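Local coordinates for protein probable porin (Pseudomonas aeruginosa, PDB 4FT6) that probably forms an outer-membrane channel of the OprD porin family, a beta-barrel pore through which small solutes cross the outer membrane, at residues S14-G18 and Y389-L393; P122-N127 and I282-P288. One frame throughout, in Å; residues are numbered along the deposited sequence.

Interaction 1: S14-G18 and Y389-L393; sequences SVSLG and YSLPL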
ATOM      1  N   SER A  14      11.865  10.732 -18.595  1.00 74.76           N
ATOM      2  CA  SER A  14      12.729   9.827 -17.857  1.00 73.28           C
ATOM      3  C   SER A  14      12.376   8.365 -18.120  1.00 74.48           C
ATOM      4  O   SER A  14      11.222   8.026 -18.399  1.00 74.13           O
ATOM      5  CB  SER A  14      12.667  10.120 -16.359  1.00 65.05           C
ATOM      6  OG  SER A  14      11.366   9.898 -15.845  1.00 65.88           O
ATOM      7  N   VAL A  15      13.388   7.507 -18.042  1.00 76.40           N
ATOM      8  CA  VAL A  15      13.190   6.064 -18.068  1.00 75.60           C
ATOM      9  C   VAL A  15      13.990   5.450 -16.922  1.00 75.96           C
ATOM     10  O   VAL A  15      15.192   5.707 -16.778  1.00 75.85           O
ATOM     11  CB  VAL A  15      13.658   5.439 -19.398  1.00 72.49           C
ATOM     12  CG1 VAL A  15      13.230   3.979 -19.474  1.00 63.96           C
ATOM     13  CG2 VAL A  15      13.092   6.214 -20.572  1.00 68.69           C
ATOM     14  N   SER A  16      13.319   4.654 -16.099  1.00 74.60           N
ATOM     15  CA  SER A  16      14.001   3.931 -15.036  1.00 68.56           C
ATOM     16  C   SER A  16      13.651   2.445 -15.090  1.00 75.44           C
ATOM     17  O   SER A  16      12.560   2.060 -15.545  1.00 74.48           O
ATOM     18  CB  SER A  16      13.640   4.511 -13.679  1.00 61.52           C
ATOM     19  OG  SER A  16      12.259   4.352 -13.427  1.00 64.56           O
ATOM     20  N   LEU A  17      14.601   1.622 -14.651  1.00 76.75           N
ATOM     21  CA  LEU A  17      14.407   0.188 -14.543  1.00 72.37           C
ATOM     22  C   LEU A  17      14.589  -0.210 -13.088  1.00 76.99           C
ATOM     23  O   LEU A  17      15.710  -0.200 -12.562  1.00 82.68           O
ATOM     24  CB  LEU A  17      15.417  -0.563 -15.406  1.00 69.45           C
ATOM     25  CG  LEU A  17      15.385  -2.080 -15.198  1.00 74.48           C
ATOM     26  CD1 LEU A  17      14.008  -2.639 -15.551  1.00 75.55           C
ATOM     27  CD2 LEU A  17      16.478  -2.774 -15.991  1.00 66.27           C
ATOM     28  N   GLY A  18      13.486  -0.550 -12.431  1.00 73.93           N
ATOM     29  CA  GLY A  18      13.549  -0.950 -11.038  1.00 61.70           C
ATOM     30  C   GLY A  18      13.791  -2.440 -10.908  1.00 62.03           C
ATOM     31  O   GLY A  18      13.103  -3.257 -11.540  1.00 64.96           O
ATOM     32  N   TYR A 389      17.556  -1.985  -6.390  1.00 61.14           N
ATOM     33  CA  TYR A 389      18.393  -1.092  -7.157  1.00 64.47           C
ATOM     34  C   TYR A 389      17.532  -0.450  -8.231  1.00 71.57           C
ATOM     35  O   TYR A 389      16.563  -1.045  -8.701  1.00 77.00           O
ATOM     36  CB  TYR A 389      19.545  -1.859  -7.793  1.00 56.55           C
ATOM     37  CG  TYR A 389      20.543  -0.969  -8.477  1.00 62.34           C
ATOM     38  CD1 TYR A 389      21.445  -0.223  -7.743  1.00 64.55           C
ATOM     39  CD2 TYR A 389      20.592  -0.878  -9.861  1.00 65.93           C
ATOM     40  CE1 TYR A 389      22.372   0.592  -8.364  1.00 72.59           C
ATOM     41  CE2 TYR A 389      21.515  -0.066 -10.491  1.00 68.64           C
ATOM     42  CZ  TYR A 389      22.403   0.665  -9.739  1.00 74.06           C
ATOM     43  OH  TYR A 389      23.331   1.475 -10.351  1.00 80.13           O
ATOM     44  N   SER A 390      17.874   0.771  -8.615  1.00 71.16           N
ATOM     45  CA  SER A 390      17.098   1.461  -9.625  1.00 72.23           C
ATOM     46  C   SER A 390      18.040   1.966 -10.706  1.00 77.01           C
ATOM     47  O   SER A 390      18.943   2.757 -10.435  1.00 83.43           O
ATOM     48  CB  SER A 390      16.314   2.608  -8.996  1.00 70.30           C
ATOM     49  OG  SER A 390      15.251   3.001  -9.840  1.00 82.27           O
ATOM     50  N   LEU A 391      17.841   1.489 -11.928  1.00 81.07           N
ATOM     51  CA  LEU A 391      18.701   1.860 -13.044  1.00 86.82           C
ATOM     52  C   LEU A 391      18.008   2.894 -13.932  1.00 85.90           C
ATOM     53  O   LEU A 391      16.968   2.606 -14.530  1.00 83.19           O
ATOM     54  CB  LEU A 391      19.042   0.625 -13.878  1.00 85.56           C
ATOM     55  CG  LEU A 391      20.453   0.531 -14.454  1.00 90.20           C
ATOM     56  CD1 LEU A 391      20.511  -0.567 -15.501  1.00 90.93           C
ATOM     57  CD2 LEU A 391      20.914   1.853 -15.042  1.00 92.03           C
ATOM     58  N   PRO A 392      18.578   4.107 -14.010  1.00 87.78           N
ATOM     59  CA  PRO A 392      18.137   5.138 -14.969  1.00 84.68           C
ATOM     60  C   PRO A 392      18.616   4.848 -16.398  1.00 87.80           C
ATOM     61  O   PRO A 392      19.733   4.366 -16.557  1.00 92.11           O
ATOM     62  CB  PRO A 392      18.811   6.412 -14.447  1.00 81.45           C
ATOM     63  CG  PRO A 392      19.985   5.925 -13.619  1.00 82.75           C
ATOM     64  CD  PRO A 392      19.529   4.632 -13.011  1.00 81.77           C
ATOM     65  N   LEU A 393      17.799   5.139 -17.411  1.00 88.25           N
ATOM     66  CA  LEU A 393      18.174   4.857 -18.804  1.00 94.64           C
ATOM     67  C   LEU A 393      18.376   6.114 -19.670  1.00 91.43           C
ATOM     68  O   LEU A 393      17.687   7.129 -19.514  1.00 89.32           O
ATOM     69  CB  LEU A 393      17.167   3.894 -19.468  1.00 95.27           C
ATOM     70  CG  LEU A 393      17.251   2.380 -19.196  1.00 86.05           C
ATOM     71  CD1 LEU A 393      18.435   2.030 -18.318  1.00 77.73           C
ATOM     72  CD2 LEU A 393      15.966   1.847 -18.585  1.00 79.36           C
TER
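Leu393 reaches back over Val15 where the last strand of the barrel, 380-392, runs out beside the first, 14-28. Take its side chain atom by atom. Leu393 CB starts 3.8 Å from Val15 CB. CG points away from the carbonyl carbon (chi1 -80°), and this carries the chain across the valine rather than out past it. From CG, the CD2 branch does the touching: Leu393 CD2 lies 3.6 Å from Val15 CG1 and 4.0 Å from Leu17 CB, so one methyl spans two alternate residues of strand 14-28. Val15 meets it with CG1, and the two side chains lie at a slant to each other.

Beside this patch the two strands run antiparallel. Leu17 and Leu391 form a hydrogen-bonded pair: Leu17 N gives to Leu391 O at 2.6 Å, and Leu391 N gives to Leu17 O at 2.8 Å, the latter nearly straight at 174°. Two residues further along, Leu393 N donates to Val15 O over 2.7 Å. Pro392 has no N-H to give, but it pairs with Ser16 at a non-hydrogen-bonded position, where the N-H would point away from strand 14-28. The CA of Ser16 makes a C-H...O contact with Leu391 O.

The two faces differ plainly. Leu17 and Leu391 point to one, their CB atoms 4.1 Å apart; Ser16, Ser390 and Pro392 take the other. On its far edge strand 14-28 bonds to strand 37-50, Ser16 with Gln48 and Gly18 with Leu46. A bound decyl maltoside sits against Leu17. Greasy leucines toward detergent and serines on the reverse are consistent with a leucine face turned to the membrane, the serine face then probably looking into the watery interior.

Interaction 2: P122-N127 and I282-P288; sequences PILLRN and IAGTSTP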
ATOM      1  N   PRO A 122      -5.882   7.721  -0.239  1.00 60.00           N
ATOM      2  CA  PRO A 122      -6.285   7.262   1.100  1.00 58.90           C
ATOM      3  C   PRO A 122      -7.462   6.313   0.980  1.00 58.64           C
ATOM      4  O   PRO A 122      -7.701   5.448   1.828  1.00 59.35           O
ATOM      5  CB  PRO A 122      -6.732   8.568   1.803  1.00 58.57           C
ATOM      6  CG  PRO A 122      -6.190   9.705   0.950  1.00 55.68           C
ATOM      7  CD  PRO A 122      -6.207   9.147  -0.443  1.00 62.44           C
ATOM      8  N   ILE A 123      -8.189   6.498  -0.112  1.00 61.23           N
ATOM      9  CA  ILE A 123      -9.396   5.764  -0.415  1.00 57.91           C
ATOM     10  C   ILE A 123      -9.086   4.600  -1.382  1.00 55.12           C
ATOM     11  O   ILE A 123      -9.927   3.736  -1.655  1.00 45.56           O
ATOM     12  CB  ILE A 123     -10.449   6.756  -0.997  1.00 67.45           C
ATOM     13  CG1 ILE A 123     -11.812   6.449  -0.414  1.00 74.83           C
ATOM     14  CG2 ILE A 123     -10.421   6.856  -2.558  1.00 39.06           C
ATOM     15  CD1 ILE A 123     -11.822   6.650   1.061  1.00 76.07           C
ATOM     16  N   LEU A 124      -7.863   4.578  -1.895  1.00 47.59           N
ATOM     17  CA  LEU A 124      -7.474   3.575  -2.886  1.00 62.88           C
ATOM     18  C   LEU A 124      -5.960   3.587  -2.981  1.00 63.41           C
ATOM     19  O   LEU A 124      -5.378   4.324  -3.793  1.00 62.57           O
ATOM     20  CB  LEU A 124      -8.094   3.848  -4.273  1.00 59.62           C
ATOM     21  CG  LEU A 124      -7.775   2.783  -5.337  1.00 59.61           C
ATOM     22  CD1 LEU A 124      -8.577   1.518  -5.094  1.00 55.64           C
ATOM     23  CD2 LEU A 124      -8.017   3.283  -6.748  1.00 56.91           C
ATOM     24  N   LEU A 125      -5.332   2.783  -2.132  1.00 58.98           N
ATOM     25  CA  LEU A 125      -3.884   2.765  -1.990  1.00 57.06           C
ATOM     26  C   LEU A 125      -3.338   1.532  -2.702  1.00 54.74           C
ATOM     27  O   LEU A 125      -3.563   0.405  -2.220  1.00 51.17           O
ATOM     28  CB  LEU A 125      -3.534   2.669  -0.506  1.00 54.88           C
ATOM     29  CG  LEU A 125      -2.444   3.584   0.043  1.00 66.74           C
ATOM     30  CD1 LEU A 125      -1.843   3.018   1.344  1.00 58.45           C
ATOM     31  CD2 LEU A 125      -1.388   3.794  -1.016  1.00 69.94           C
ATOM     32  N   ARG A 126      -2.619   1.710  -3.818  1.00 49.63           N
ATOM     33  CA  ARG A 126      -2.120   0.536  -4.557  1.00 54.93           C
ATOM     34  C   ARG A 126      -1.127  -0.295  -3.725  1.00 54.42           C
ATOM     35  O   ARG A 126      -0.230   0.251  -3.087  1.00 49.63           O
ATOM     36  CB  ARG A 126      -1.557   0.906  -5.952  1.00 60.50           C
ATOM     37  CG  ARG A 126      -0.233   1.683  -6.003  1.00 56.51           C
ATOM     38  CD  ARG A 126       0.982   0.768  -5.986  1.00 57.30           C
ATOM     39  NE  ARG A 126       1.906   1.242  -4.960  1.00 69.48           N
ATOM     40  CZ  ARG A 126       3.044   1.867  -5.224  1.00 70.99           C
ATOM     41  NH1 ARG A 126       3.418   2.057  -6.481  1.00 75.79           N
ATOM     42  NH2 ARG A 126       3.808   2.284  -4.234  1.00 61.42           N
ATOM     43  N   ASN A 127      -1.294  -1.612  -3.726  1.00 52.82           N
ATOM     44  CA  ASN A 127      -0.380  -2.470  -2.982  1.00 55.29           C
ATOM     45  C   ASN A 127       1.009  -2.602  -3.616  1.00 56.09           C
ATOM     46  O   ASN A 127       1.121  -2.814  -4.821  1.00 58.90           O
ATOM     47  CB  ASN A 127      -0.974  -3.869  -2.847  1.00 61.09           C
ATOM     48  CG  ASN A 127      -0.190  -4.739  -1.882  1.00 65.88           C
ATOM     49  OD1 ASN A 127       0.852  -5.315  -2.232  1.00 61.62           O
ATOM     50  ND2 ASN A 127      -0.683  -4.833  -0.657  1.00 62.83           N
ATOM     51  N   ILE A 282     -10.742  -2.025  -1.306  1.00 47.45           N
ATOM     52  CA  ILE A 282     -10.713  -2.736  -2.573  1.00 57.56           C
ATOM     53  C   ILE A 282      -9.745  -3.925  -2.536  1.00 60.28           C
ATOM     54  O   ILE A 282      -8.681  -3.869  -1.900  1.00 60.07           O
ATOM     55  CB  ILE A 282     -10.546  -1.757  -3.749  1.00 56.79           C
ATOM     56  CG1 ILE A 282     -11.901  -1.097  -3.984  1.00 53.51           C
ATOM     57  CG2 ILE A 282     -10.104  -2.454  -5.018  1.00 49.55           C
ATOM     58  CD1 ILE A 282     -11.779   0.164  -4.674  1.00 65.23           C
ATOM     59  N   ALA A 283     -10.159  -5.028  -3.150  1.00 57.24           N
ATOM     60  CA  ALA A 283      -9.405  -6.286  -3.080  1.00 62.12           C
ATOM     61  C   ALA A 283      -7.918  -6.085  -3.383  1.00 64.02           C
ATOM     62  O   ALA A 283      -7.566  -5.541  -4.432  1.00 57.63           O
ATOM     63  CB  ALA A 283      -9.999  -7.318  -4.040  1.00 56.92           C
ATOM     64  N   GLY A 284      -7.053  -6.515  -2.465  1.00 58.89           N
ATOM     65  CA  GLY A 284      -5.619  -6.545  -2.719  1.00 46.96           C
ATOM     66  C   GLY A 284      -4.939  -5.224  -2.427  1.00 51.03           C
ATOM     67  O   GLY A 284      -3.713  -5.093  -2.504  1.00 57.61           O
ATOM     68  N   THR A 285      -5.738  -4.232  -2.078  1.00 58.51           N
ATOM     69  CA  THR A 285      -5.233  -2.880  -1.915  1.00 59.81           C
ATOM     70  C   THR A 285      -4.663  -2.703  -0.510  1.00 63.46           C
ATOM     71  O   THR A 285      -4.933  -3.516   0.386  1.00 62.29           O
ATOM     72  CB  THR A 285      -6.375  -1.876  -2.165  1.00 62.18           C
ATOM     73  OG1 THR A 285      -5.863  -0.662  -2.717  1.00 79.38           O
ATOM     74  CG2 THR A 285      -7.153  -1.602  -0.892  1.00 48.46           C
ATOM     75  N   SER A 286      -3.875  -1.652  -0.307  1.00 65.44           N
ATOM     76  CA  SER A 286      -3.375  -1.331   1.028  1.00 67.79           C
ATOM     77  C   SER A 286      -4.292  -0.275   1.653  1.00 63.17           C
ATOM     78  O   SER A 286      -5.228   0.184   1.003  1.00 56.36           O
ATOM     79  CB  SER A 286      -1.943  -0.799   0.940  1.00 72.81           C
ATOM     80  OG  SER A 286      -1.050  -1.621   1.665  1.00 78.00           O
ATOM     81  N   THR A 287      -4.034   0.102   2.907  1.00 62.93           N
ATOM     82  CA  THR A 287      -4.799   1.157   3.573  1.00 56.32           C
ATOM     83  C   THR A 287      -3.879   2.073   4.349  1.00 60.51           C
ATOM     84  O   THR A 287      -2.760   1.696   4.670  1.00 66.17           O
ATOM     85  CB  THR A 287      -5.865   0.603   4.536  1.00 61.16           C
ATOM     86  OG1 THR A 287      -5.226  -0.080   5.626  1.00 62.09           O
ATOM     87  CG2 THR A 287      -6.828  -0.334   3.798  1.00 57.63           C
ATOM     88  N   PRO A 288      -4.345   3.291   4.654  1.00 60.40           N
ATOM     89  CA  PRO A 288      -3.475   4.143   5.477  1.00 51.58           C
ATOM     90  C   PRO A 288      -3.684   3.919   6.974  1.00 53.70           C
ATOM     91  O   PRO A 288      -3.178   4.736   7.755  1.00 53.46           O
ATOM     92  CB  PRO A 288      -3.936   5.552   5.124  1.00 37.90           C
ATOM     93  CG  PRO A 288      -5.443   5.361   4.795  1.00 56.91           C
ATOM     94  CD  PRO A 288      -5.488   4.025   4.067  1.00 53.37           C
TER
HETATM   95  O   HOH W   1      -9.662   1.131  -1.010  1.00 43.87           O
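Leu125 O is the acceptor that joins the two segments, and it takes two donors at once. Ser286 N comes in to Leu125 O at 2.8 Å, almost in line with the carbonyl bond. The hydroxyl of Thr285 also donates, OG1 to Leu125 O at 2.6 Å, but from above the carbonyl plane, 61° out of it, so the two approach from clearly different directions. Thr285 is held in place by a type II turn running from Ile282, closed by Thr285 N bonding to Ile282 O at 3.0 Å, with Gly284 at its positive-phi corner. A water adds a second, looser link: it donates to Ile123 O at 2.7 Å and accepts only weakly from Ile282 N.

Toward 282-288, Asn127 packs rather than bonds. With CG turned away from its own backbone N (chi1 -170°), the amide lies by the turn, ND2 3.6 Å from Gly284 O, not a hydrogen bond. OD1 is taken by Gly129 N and Arg162 NH1, and Asn127 N gives to Gln134 OE1. Thr287 likewise spends its hydroxyl outside the contact, on Asp292. The turn is tied down as well, Gly284 N by Asp173 and Ala283 O by Gln161.

Apolar groups fill in around these bonds. Leu124 crosses Ile282 with their CD1 methyls 3.5 Å apart, both side chains touching Phe183 of the barrel wall. Leu125 lays CD1 against Ser286 CB at 3.8 Å and over the backbone of Thr287. At the far end the ring of Pro288 meets Pro122 O.

A short strand with its flanking loop and an irregular loop, joined by one carbonyl that takes two donors, lie close to the centre of the barrel, as expected of loops folded into the lumen; in OprD relatives such loops narrow the channel, and probably here too.

Overall arrangement
Going from the N terminus, the chain enters strand 14-28, and segment 14-18 waits for its partner until the very end: interaction 1 closes a loop of 370 residues when 389-393 arrives, sealing the barrel wall between first and last strands. Interaction 2 is nested wholly inside that loop. After strand 110-114 the chain turns inward, and 122-127 lies on that excursion; the chain then builds further strands and meets itself again at 282-288, in the loop between strands 264-274 and 304-313. Interactions 1 and 2 do not touch. One makes the cylinder continuous, the other binds two loops together within it.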